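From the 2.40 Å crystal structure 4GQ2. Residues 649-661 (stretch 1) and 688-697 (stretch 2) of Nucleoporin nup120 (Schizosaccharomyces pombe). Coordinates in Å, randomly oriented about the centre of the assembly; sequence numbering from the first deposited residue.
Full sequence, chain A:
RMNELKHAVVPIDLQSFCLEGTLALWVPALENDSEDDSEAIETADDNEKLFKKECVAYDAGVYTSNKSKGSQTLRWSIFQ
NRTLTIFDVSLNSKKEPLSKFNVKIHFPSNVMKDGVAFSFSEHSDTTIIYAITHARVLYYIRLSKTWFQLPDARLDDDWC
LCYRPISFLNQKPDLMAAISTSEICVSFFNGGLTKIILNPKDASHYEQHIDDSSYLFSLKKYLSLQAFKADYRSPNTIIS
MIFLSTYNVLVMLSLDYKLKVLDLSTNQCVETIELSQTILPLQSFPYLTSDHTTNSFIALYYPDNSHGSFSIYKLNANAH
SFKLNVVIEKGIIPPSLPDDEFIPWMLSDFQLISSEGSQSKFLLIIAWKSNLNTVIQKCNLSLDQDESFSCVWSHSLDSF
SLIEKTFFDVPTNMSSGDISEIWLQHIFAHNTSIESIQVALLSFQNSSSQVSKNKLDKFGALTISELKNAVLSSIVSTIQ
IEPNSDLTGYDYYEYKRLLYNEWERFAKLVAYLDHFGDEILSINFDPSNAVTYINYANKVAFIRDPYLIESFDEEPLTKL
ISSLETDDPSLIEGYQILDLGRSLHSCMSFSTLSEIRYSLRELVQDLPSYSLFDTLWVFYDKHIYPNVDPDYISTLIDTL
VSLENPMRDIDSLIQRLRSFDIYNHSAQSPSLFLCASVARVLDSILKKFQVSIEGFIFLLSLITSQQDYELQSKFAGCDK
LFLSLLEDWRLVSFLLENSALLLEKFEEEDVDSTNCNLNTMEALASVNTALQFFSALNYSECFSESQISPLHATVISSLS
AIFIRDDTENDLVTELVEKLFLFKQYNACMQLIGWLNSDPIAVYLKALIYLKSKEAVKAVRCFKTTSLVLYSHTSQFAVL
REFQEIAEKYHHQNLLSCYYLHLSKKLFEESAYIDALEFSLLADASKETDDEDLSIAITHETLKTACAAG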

# COMPACT_ATOMS: atom_id res chain seq x y z
N ASP A 649 -32.00 12.74 -11.53
CA ASP A 649 -31.94 12.52 -10.08
C ASP A 649 -30.58 11.98 -9.64
O ASP A 649 -29.94 12.56 -8.77
CB ASP A 649 -33.06 11.58 -9.62
CG ASP A 649 -34.45 12.09 -9.99
OD1 ASP A 649 -34.57 13.23 -10.48
OD2 ASP A 649 -35.43 11.33 -9.80
N ILE A 650 -30.13 10.87 -10.25
CA ILE A 650 -28.80 10.34 -9.91
C ILE A 650 -27.67 11.24 -10.36
O ILE A 650 -26.67 11.34 -9.67
CB ILE A 650 -28.54 8.90 -10.39
CG1 ILE A 650 -29.28 8.59 -11.69
CG2 ILE A 650 -28.88 7.93 -9.26
CD1 ILE A 650 -28.97 7.24 -12.28
N ASP A 651 -27.85 11.90 -11.49
CA ASP A 651 -26.91 12.92 -11.95
C ASP A 651 -26.66 13.94 -10.85
O ASP A 651 -25.51 14.25 -10.54
CB ASP A 651 -27.44 13.60 -13.22
CG ASP A 651 -26.33 14.11 -14.12
OD1 ASP A 651 -25.52 14.94 -13.67
OD2 ASP A 651 -26.27 13.67 -15.29
N SER A 652 -27.74 14.44 -10.24
CA SER A 652 -27.65 15.41 -9.14
C SER A 652 -27.03 14.82 -7.88
O SER A 652 -26.20 15.47 -7.23
CB SER A 652 -29.03 16.00 -8.82
OG SER A 652 -29.53 16.74 -9.91
N LEU A 653 -27.46 13.61 -7.51
CA LEU A 653 -26.89 12.93 -6.36
C LEU A 653 -25.39 12.65 -6.56
O LEU A 653 -24.59 12.90 -5.65
CB LEU A 653 -27.65 11.64 -6.03
CG LEU A 653 -27.26 10.93 -4.73
CD1 LEU A 653 -27.19 11.89 -3.55
CD2 LEU A 653 -28.22 9.80 -4.42
N ILE A 654 -25.01 12.17 -7.74
CA ILE A 654 -23.60 11.98 -8.09
C ILE A 654 -22.83 13.29 -8.00
O ILE A 654 -21.67 13.31 -7.60
CB ILE A 654 -23.42 11.31 -9.48
CG1 ILE A 654 -23.75 9.82 -9.39
CG2 ILE A 654 -22.00 11.48 -10.01
CD1 ILE A 654 -24.21 9.21 -10.69
N GLN A 655 -23.49 14.40 -8.36
CA GLN A 655 -22.88 15.71 -8.21
C GLN A 655 -22.66 16.05 -6.73
O GLN A 655 -21.61 16.56 -6.37
CB GLN A 655 -23.69 16.80 -8.92
CG GLN A 655 -23.53 16.83 -10.43
CD GLN A 655 -22.14 17.24 -10.88
OE1 GLN A 655 -21.46 16.49 -11.59
NE2 GLN A 655 -21.71 18.44 -10.48
N ARG A 656 -23.65 15.74 -5.89
CA ARG A 656 -23.53 15.98 -4.44
C ARG A 656 -22.37 15.21 -3.82
O ARG A 656 -21.62 15.75 -3.01
CB ARG A 656 -24.82 15.61 -3.70
CG ARG A 656 -25.86 16.71 -3.65
CD ARG A 656 -26.40 16.90 -2.23
NE ARG A 656 -27.17 15.75 -1.75
CZ ARG A 656 -27.40 15.49 -0.46
NH1 ARG A 656 -26.92 16.29 0.49
NH2 ARG A 656 -28.10 14.42 -0.12
N LEU A 657 -22.24 13.93 -4.19
CA LEU A 657 -21.28 13.02 -3.57
C LEU A 657 -19.84 13.43 -3.84
O LEU A 657 -18.99 13.33 -2.97
CB LEU A 657 -21.53 11.58 -4.02
CG LEU A 657 -22.85 10.93 -3.56
CD1 LEU A 657 -23.16 9.67 -4.36
CD2 LEU A 657 -22.85 10.64 -2.07
N ARG A 658 -19.59 13.93 -5.05
CA ARG A 658 -18.25 14.33 -5.47
C ARG A 658 -17.97 15.81 -5.21
O ARG A 658 -16.86 16.29 -5.49
CB ARG A 658 -18.02 14.00 -6.95
CG ARG A 658 -18.92 14.75 -7.91
CD ARG A 658 -18.88 14.13 -9.30
NE ARG A 658 -17.56 14.28 -9.89
CZ ARG A 658 -17.17 13.71 -11.02
NH1 ARG A 658 -18.01 12.93 -11.70
NH2 ARG A 658 -15.93 13.91 -11.47
N SER A 659 -18.96 16.52 -4.69
CA SER A 659 -18.83 17.96 -4.41
C SER A 659 -18.02 18.19 -3.16
O SER A 659 -18.38 17.71 -2.09
CB SER A 659 -20.21 18.60 -4.25
OG SER A 659 -20.87 18.72 -5.50
N PHE A 660 -16.92 18.93 -3.29
CA PHE A 660 -16.07 19.28 -2.15
C PHE A 660 -15.54 20.70 -2.23
O PHE A 660 -15.14 21.17 -3.30
CB PHE A 660 -14.90 18.30 -2.04
CG PHE A 660 -15.32 16.88 -1.80
CD1 PHE A 660 -15.72 16.48 -0.53
CD2 PHE A 660 -15.33 15.96 -2.84
CE1 PHE A 660 -16.13 15.17 -0.30
CE2 PHE A 660 -15.73 14.65 -2.62
CZ PHE A 660 -16.13 14.26 -1.35
N ASP A 661 -15.54 21.38 -1.08
CA ASP A 661 -14.86 22.66 -0.94
C ASP A 661 -13.36 22.54 -1.21
O ASP A 661 -12.80 21.44 -1.22
CB ASP A 661 -15.08 23.25 0.46
CG ASP A 661 -15.99 24.46 0.45
OD1 ASP A 661 -16.33 24.95 -0.64
OD2 ASP A 661 -16.36 24.93 1.55
N LYS A 688 -15.14 3.53 -0.18
CA LYS A 688 -16.57 3.79 -0.27
C LYS A 688 -16.92 4.46 -1.60
O LYS A 688 -17.89 4.10 -2.24
CB LYS A 688 -17.07 4.57 0.94
CG LYS A 688 -16.71 3.91 2.26
CD LYS A 688 -17.54 4.41 3.43
CE LYS A 688 -17.31 3.58 4.69
NZ LYS A 688 -16.08 4.03 5.40
N PHE A 689 -16.09 5.40 -2.03
CA PHE A 689 -16.26 5.97 -3.37
C PHE A 689 -16.25 4.92 -4.49
O PHE A 689 -17.16 4.89 -5.32
CB PHE A 689 -15.26 7.10 -3.64
CG PHE A 689 -15.77 8.46 -3.28
CD1 PHE A 689 -16.88 9.00 -3.93
CD2 PHE A 689 -15.15 9.22 -2.30
CE1 PHE A 689 -17.36 10.25 -3.59
CE2 PHE A 689 -15.62 10.48 -1.96
CZ PHE A 689 -16.73 11.00 -2.61
N GLN A 690 -15.23 4.05 -4.49
CA GLN A 690 -15.10 2.98 -5.49
C GLN A 690 -16.32 2.06 -5.57
O GLN A 690 -16.85 1.80 -6.65
CB GLN A 690 -13.83 2.15 -5.24
CG GLN A 690 -13.67 0.98 -6.19
CD GLN A 690 -12.42 0.15 -5.92
OE1 GLN A 690 -11.56 -0.00 -6.78
NE2 GLN A 690 -12.31 -0.37 -4.71
N VAL A 691 -16.75 1.56 -4.42
CA VAL A 691 -17.96 0.73 -4.33
C VAL A 691 -19.20 1.51 -4.83
O VAL A 691 -20.03 0.96 -5.57
CB VAL A 691 -18.14 0.19 -2.89
CG1 VAL A 691 -19.54 -0.36 -2.64
CG2 VAL A 691 -17.06 -0.86 -2.58
N SER A 692 -19.29 2.79 -4.47
CA SER A 692 -20.40 3.63 -4.90
C SER A 692 -20.42 3.80 -6.42
O SER A 692 -21.44 3.56 -7.07
CB SER A 692 -20.33 4.99 -4.19
OG SER A 692 -21.12 5.97 -4.86
N ILE A 693 -19.28 4.23 -6.98
CA ILE A 693 -19.13 4.42 -8.42
C ILE A 693 -19.43 3.15 -9.19
O ILE A 693 -20.12 3.18 -10.22
CB ILE A 693 -17.70 4.89 -8.75
CG1 ILE A 693 -17.47 6.31 -8.24
CG2 ILE A 693 -17.44 4.81 -10.26
CD1 ILE A 693 -16.02 6.64 -7.93
N GLU A 694 -18.92 2.02 -8.69
CA GLU A 694 -19.17 0.73 -9.32
C GLU A 694 -20.66 0.41 -9.38
O GLU A 694 -21.17 -0.04 -10.42
CB GLU A 694 -18.39 -0.38 -8.60
CG GLU A 694 -16.91 -0.39 -8.96
CD GLU A 694 -16.04 -1.15 -7.97
OE1 GLU A 694 -16.59 -1.70 -6.99
OE2 GLU A 694 -14.81 -1.19 -8.18
N GLY A 695 -21.37 0.65 -8.28
CA GLY A 695 -22.81 0.41 -8.23
C GLY A 695 -23.53 1.12 -9.37
O GLY A 695 -24.41 0.54 -10.01
N PHE A 696 -23.15 2.38 -9.61
CA PHE A 696 -23.76 3.19 -10.67
C PHE A 696 -23.41 2.65 -12.06
O PHE A 696 -24.29 2.49 -12.90
CB PHE A 696 -23.35 4.67 -10.53
CG PHE A 696 -23.96 5.37 -9.35
CD1 PHE A 696 -25.34 5.41 -9.19
CD2 PHE A 696 -23.16 6.01 -8.41
CE1 PHE A 696 -25.91 6.06 -8.10
CE2 PHE A 696 -23.72 6.66 -7.32
CZ PHE A 696 -25.09 6.69 -7.17
N ILE A 697 -22.13 2.37 -12.27
CA ILE A 697 -21.68 1.69 -13.49
C ILE A 697 -22.47 0.41 -13.72
O ILE A 697 -22.96 0.18 -14.83
CB ILE A 697 -20.15 1.39 -13.48
CG1 ILE A 697 -19.35 2.70 -13.55
CG2 ILE A 697 -19.77 0.48 -14.64
CD1 ILE A 697 -17.87 2.55 -13.28

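The helix of stretch 1 and the helix of stretch 2, in one chain, run nearly antiparallel at 167°. Their axes come no closer than 12.4 Å. At that spacing the backbones stay apart, and large side chains fill the gap. The two stretches bury 307 Å² between them. No hydrogen bond crosses the contact, so it rests on apolar packing.

The Phe696 ring is the centre of that packing. Phe696 as a whole residue gives up 87 Å² to the other stretch, the largest share of any residue here. Ile654 lies over one face of the ring and makes a CH-pi contact. Ile654 CD1 is 4.0 Å from the centroid of the Phe696 ring, only 9° off the ring normal, so the methyl sits almost squarely above the ring. Ile654 CG1 also comes within 3.8 Å of Phe696 CE2. The CA-to-CB bond of Ile654 points sideways, but the end of the side chain comes nearer to the other helix. Leu657 CD1 meets the ring edge, 4.3 Å from Phe696 CE2. Ile650 CG2 approaches Phe696 CE1 obliquely at 3.7 Å.

Phe689 makes a second cluster, about two turns away along stretch 2, near the C-terminal end of stretch 1. Phe660 CZ and Phe689 CZ are 3.5 Å apart. Each atom lies at the edge of the other ring, so the rings meet edge to edge and do not stack. Leu657 CB is 4.4 Å from Phe689 CE1. Leu657 thus touches both phenylalanines of stretch 2.

Polar atoms play a small part. Leu657 O lies 3.3 Å from Phe689 CZ, near the plane of the ring, where the aromatic edge is slightly positive. Ser692 OG is 4.3 Å from Leu657 CD1, a van der Waals contact. Within stretch 1, Ser659 OG donates a very short hydrogen bond, 2.4 Å, to Gln655 O.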